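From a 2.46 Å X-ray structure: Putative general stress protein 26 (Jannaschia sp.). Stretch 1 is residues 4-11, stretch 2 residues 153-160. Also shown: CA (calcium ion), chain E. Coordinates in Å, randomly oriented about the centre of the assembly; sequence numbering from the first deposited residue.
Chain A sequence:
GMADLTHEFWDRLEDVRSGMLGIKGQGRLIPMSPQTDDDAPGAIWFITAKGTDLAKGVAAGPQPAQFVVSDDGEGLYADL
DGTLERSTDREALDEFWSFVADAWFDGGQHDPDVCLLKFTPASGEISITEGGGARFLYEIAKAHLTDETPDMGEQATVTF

Stretch 1 4-11: DLTHEFWD
Stretch 2 153-160: GEQATVTF

Residues 4-11 form one continuous stretch of helix, phi between -58° and -70°, psi between -31° and -53°, with the chain helical on both sides. Its internal bonds include E8 N to D4 O (3.1 Å), F9 N to L5 O (3.1 Å) and D11 N to H7 O (2.9 Å); W10 N to T6 O, at 3.3 Å, is weak. Residues 153-159 are an extended strand, from E154 at -105/146 through A156 at -166/157 to V158 at -109/147. The axes approach to 9.2 Å and their N-to-C directions differ by 86°, so the helix lies almost square across the strand. Two CA pairs give the register: L5 CA lies 7.8 Å from E154 CA, and T6 CA 7.0 Å from V158 CA.

The strand's alternation decides which residues meet the helix. The CA-to-CB bonds of E154, A156 and V158 point toward it, while those of Q155, T157 and T159 point away. L5, also pointing toward its partner and buried, is the main bump on the helix side. With chi1 -166° (t) and chi2 157° (t), its fork is spread along the strand's inward row: CD1 sits 3.6 Å from A156 CB and 4.1 Å from E154 CB, whereas CD2 reaches V158 CG2 at 3.7 Å. CD1 also comes within 4.2 Å of the backbone atom Q155 C. E154 is modelled only to CB, so its contribution beyond that atom cannot be assessed.

V158 (chi1 176°, t) spreads its methyls between neighbouring helix residues. CG2 meets L5, and CG1 packs tightly against T6 OG1 at 3.1 Å. No direct hydrogen bond joins the stretches among the modelled atoms, but water 1 bridges them, donating to T6 OG1 and to T159 O, with its oxygen 2.9 Å from each. T6 has chi1 -49° (m).

At the C-terminus, F160 (chi1 -68°, m; chi2 85°) starts sideways, but its ring end comes nearer and enters a hollow lined by T6, F9 and W10. T6 CG2 lies 3.8 Å from F160 CD2. The leading edge of F160 faces the F9 ring in an offset edge-to-face pair, centroids 5.5 Å apart and planes at 68°, with F9 CD2 3.8 Å from F160 CE2. F9 has chi1 164° (t) and chi2 85°. W10 (chi1 -64°, m; chi2 110°) brings NE1 to 3.7 Å from the same F160 CE2; its five-membered ring is oblique to F160, at 75° and 5.7 Å between centroids. In all, the stretches bury 343 Å², with L5 and F160 covered most.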

# COMPACT_ATOMS: atom_id res chain seq x y z
N ASP A 4 10.89 -19.84 2.58
CA ASP A 4 9.47 -20.11 2.87
C ASP A 4 8.63 -18.83 2.86
O ASP A 4 7.50 -18.83 2.35
CB ASP A 4 9.29 -20.82 4.22
CG ASP A 4 9.96 -22.20 4.27
OD1 ASP A 4 9.89 -22.85 5.34
OD2 ASP A 4 10.56 -22.64 3.26
N LEU A 5 9.18 -17.75 3.42
CA LEU A 5 8.52 -16.43 3.44
C LEU A 5 8.49 -15.83 2.02
O LEU A 5 7.54 -15.13 1.67
CB LEU A 5 9.20 -15.49 4.45
CG LEU A 5 8.49 -14.19 4.87
CD1 LEU A 5 8.99 -13.70 6.22
CD2 LEU A 5 8.62 -13.09 3.83
N THR A 6 9.53 -16.11 1.21
CA THR A 6 9.60 -15.67 -0.20
C THR A 6 8.53 -16.38 -1.03
O THR A 6 7.83 -15.74 -1.81
CB THR A 6 10.98 -15.94 -0.84
OG1 THR A 6 12.03 -15.47 0.01
CG2 THR A 6 11.09 -15.26 -2.21
N HIS A 7 8.43 -17.71 -0.89
CA HIS A 7 7.40 -18.52 -1.59
C HIS A 7 5.98 -18.03 -1.26
O HIS A 7 5.16 -17.93 -2.17
CB HIS A 7 7.52 -20.02 -1.27
CG HIS A 7 8.69 -20.70 -1.93
ND1 HIS A 7 9.81 -21.11 -1.24
CD2 HIS A 7 8.90 -21.04 -3.23
CE1 HIS A 7 10.66 -21.67 -2.08
NE2 HIS A 7 10.13 -21.64 -3.29
N GLU A 8 5.74 -17.72 0.01
CA GLU A 8 4.43 -17.22 0.48
C GLU A 8 4.10 -15.82 -0.05
O GLU A 8 2.92 -15.50 -0.22
CB GLU A 8 4.36 -17.25 2.02
CG GLU A 8 2.98 -17.01 2.64
CD GLU A 8 1.94 -18.08 2.32
OE1 GLU A 8 2.30 -19.15 1.77
OE2 GLU A 8 0.76 -17.88 2.63
N PHE A 9 5.12 -14.99 -0.28
CA PHE A 9 4.94 -13.66 -0.89
C PHE A 9 4.34 -13.81 -2.30
O PHE A 9 3.32 -13.19 -2.60
CB PHE A 9 6.27 -12.86 -0.92
CG PHE A 9 6.24 -11.67 -1.85
CD1 PHE A 9 5.73 -10.45 -1.44
CD2 PHE A 9 6.73 -11.79 -3.16
CE1 PHE A 9 5.70 -9.35 -2.31
CE2 PHE A 9 6.71 -10.71 -4.04
CZ PHE A 9 6.19 -9.48 -3.62
N TRP A 10 4.98 -14.64 -3.14
CA TRP A 10 4.49 -14.92 -4.51
C TRP A 10 3.15 -15.65 -4.50
O TRP A 10 2.33 -15.46 -5.40
CB TRP A 10 5.50 -15.75 -5.31
CG TRP A 10 6.80 -15.06 -5.55
CD1 TRP A 10 8.00 -15.38 -5.00
CD2 TRP A 10 7.02 -13.93 -6.39
NE1 TRP A 10 8.97 -14.52 -5.45
CE2 TRP A 10 8.40 -13.61 -6.31
CE3 TRP A 10 6.19 -13.14 -7.21
CZ2 TRP A 10 8.97 -12.55 -7.01
CZ3 TRP A 10 6.76 -12.08 -7.92
CH2 TRP A 10 8.15 -11.79 -7.81
N ASP A 11 2.95 -16.49 -3.48
CA ASP A 11 1.71 -17.24 -3.28
C ASP A 11 0.53 -16.28 -3.12
O ASP A 11 -0.48 -16.44 -3.80
CB ASP A 11 1.85 -18.15 -2.04
CG ASP A 11 0.74 -19.16 -1.90
OD1 ASP A 11 -0.18 -19.24 -2.74
OD2 ASP A 11 0.77 -19.92 -0.91
N GLY A 153 1.84 -13.15 12.73
CA GLY A 153 2.56 -13.88 11.68
C GLY A 153 4.06 -13.62 11.64
O GLY A 153 4.66 -13.32 12.68
N GLU A 154 4.65 -13.74 10.45
CA GLU A 154 6.10 -13.57 10.23
C GLU A 154 6.44 -12.24 9.56
O GLU A 154 5.67 -11.73 8.76
CB GLU A 154 6.63 -14.71 9.36
N GLN A 155 7.60 -11.68 9.93
CA GLN A 155 8.16 -10.45 9.35
C GLN A 155 9.66 -10.67 9.10
O GLN A 155 10.35 -11.20 9.97
CB GLN A 155 7.95 -9.24 10.26
CG GLN A 155 8.40 -7.90 9.65
CD GLN A 155 8.00 -6.68 10.48
OE1 GLN A 155 8.06 -6.70 11.71
NE2 GLN A 155 7.62 -5.60 9.80
N ALA A 156 10.15 -10.26 7.93
CA ALA A 156 11.57 -10.41 7.59
C ALA A 156 12.01 -9.59 6.37
O ALA A 156 11.18 -9.22 5.54
CB ALA A 156 11.91 -11.89 7.35
N THR A 157 13.31 -9.32 6.31
CA THR A 157 13.95 -8.64 5.18
C THR A 157 14.49 -9.77 4.32
O THR A 157 15.36 -10.52 4.75
CB THR A 157 15.05 -7.66 5.64
OG1 THR A 157 14.44 -6.59 6.37
CG2 THR A 157 15.81 -7.08 4.45
N VAL A 158 13.95 -9.88 3.10
CA VAL A 158 14.24 -10.96 2.15
C VAL A 158 15.07 -10.48 0.96
O VAL A 158 14.94 -9.33 0.55
CB VAL A 158 12.89 -11.54 1.62
CG1 VAL A 158 13.10 -12.60 0.55
CG2 VAL A 158 12.06 -12.10 2.76
N THR A 159 15.93 -11.37 0.45
CA THR A 159 16.71 -11.14 -0.78
C THR A 159 16.17 -12.14 -1.80
O THR A 159 16.23 -13.35 -1.58
CB THR A 159 18.22 -11.38 -0.57
OG1 THR A 159 18.70 -10.56 0.50
CG2 THR A 159 18.99 -11.05 -1.85
N PHE A 160 15.62 -11.63 -2.91
CA PHE A 160 15.07 -12.48 -3.98
C PHE A 160 16.18 -13.10 -4.83
O PHE A 160 17.28 -12.56 -4.98
CB PHE A 160 14.09 -11.69 -4.86
CG PHE A 160 12.82 -11.30 -4.15
CD1 PHE A 160 12.75 -10.13 -3.38
CD2 PHE A 160 11.67 -12.10 -4.26
CE1 PHE A 160 11.57 -9.76 -2.72
CE2 PHE A 160 10.47 -11.74 -3.60
CZ PHE A 160 10.42 -10.56 -2.83
OXT PHE A 160 16.01 -14.19 -5.39
CA CA E . -1.43 -18.41 -4.78
O HOH W 1 14.73 -15.78 -1.13
O HOH W 2 -3.98 -17.57 -4.79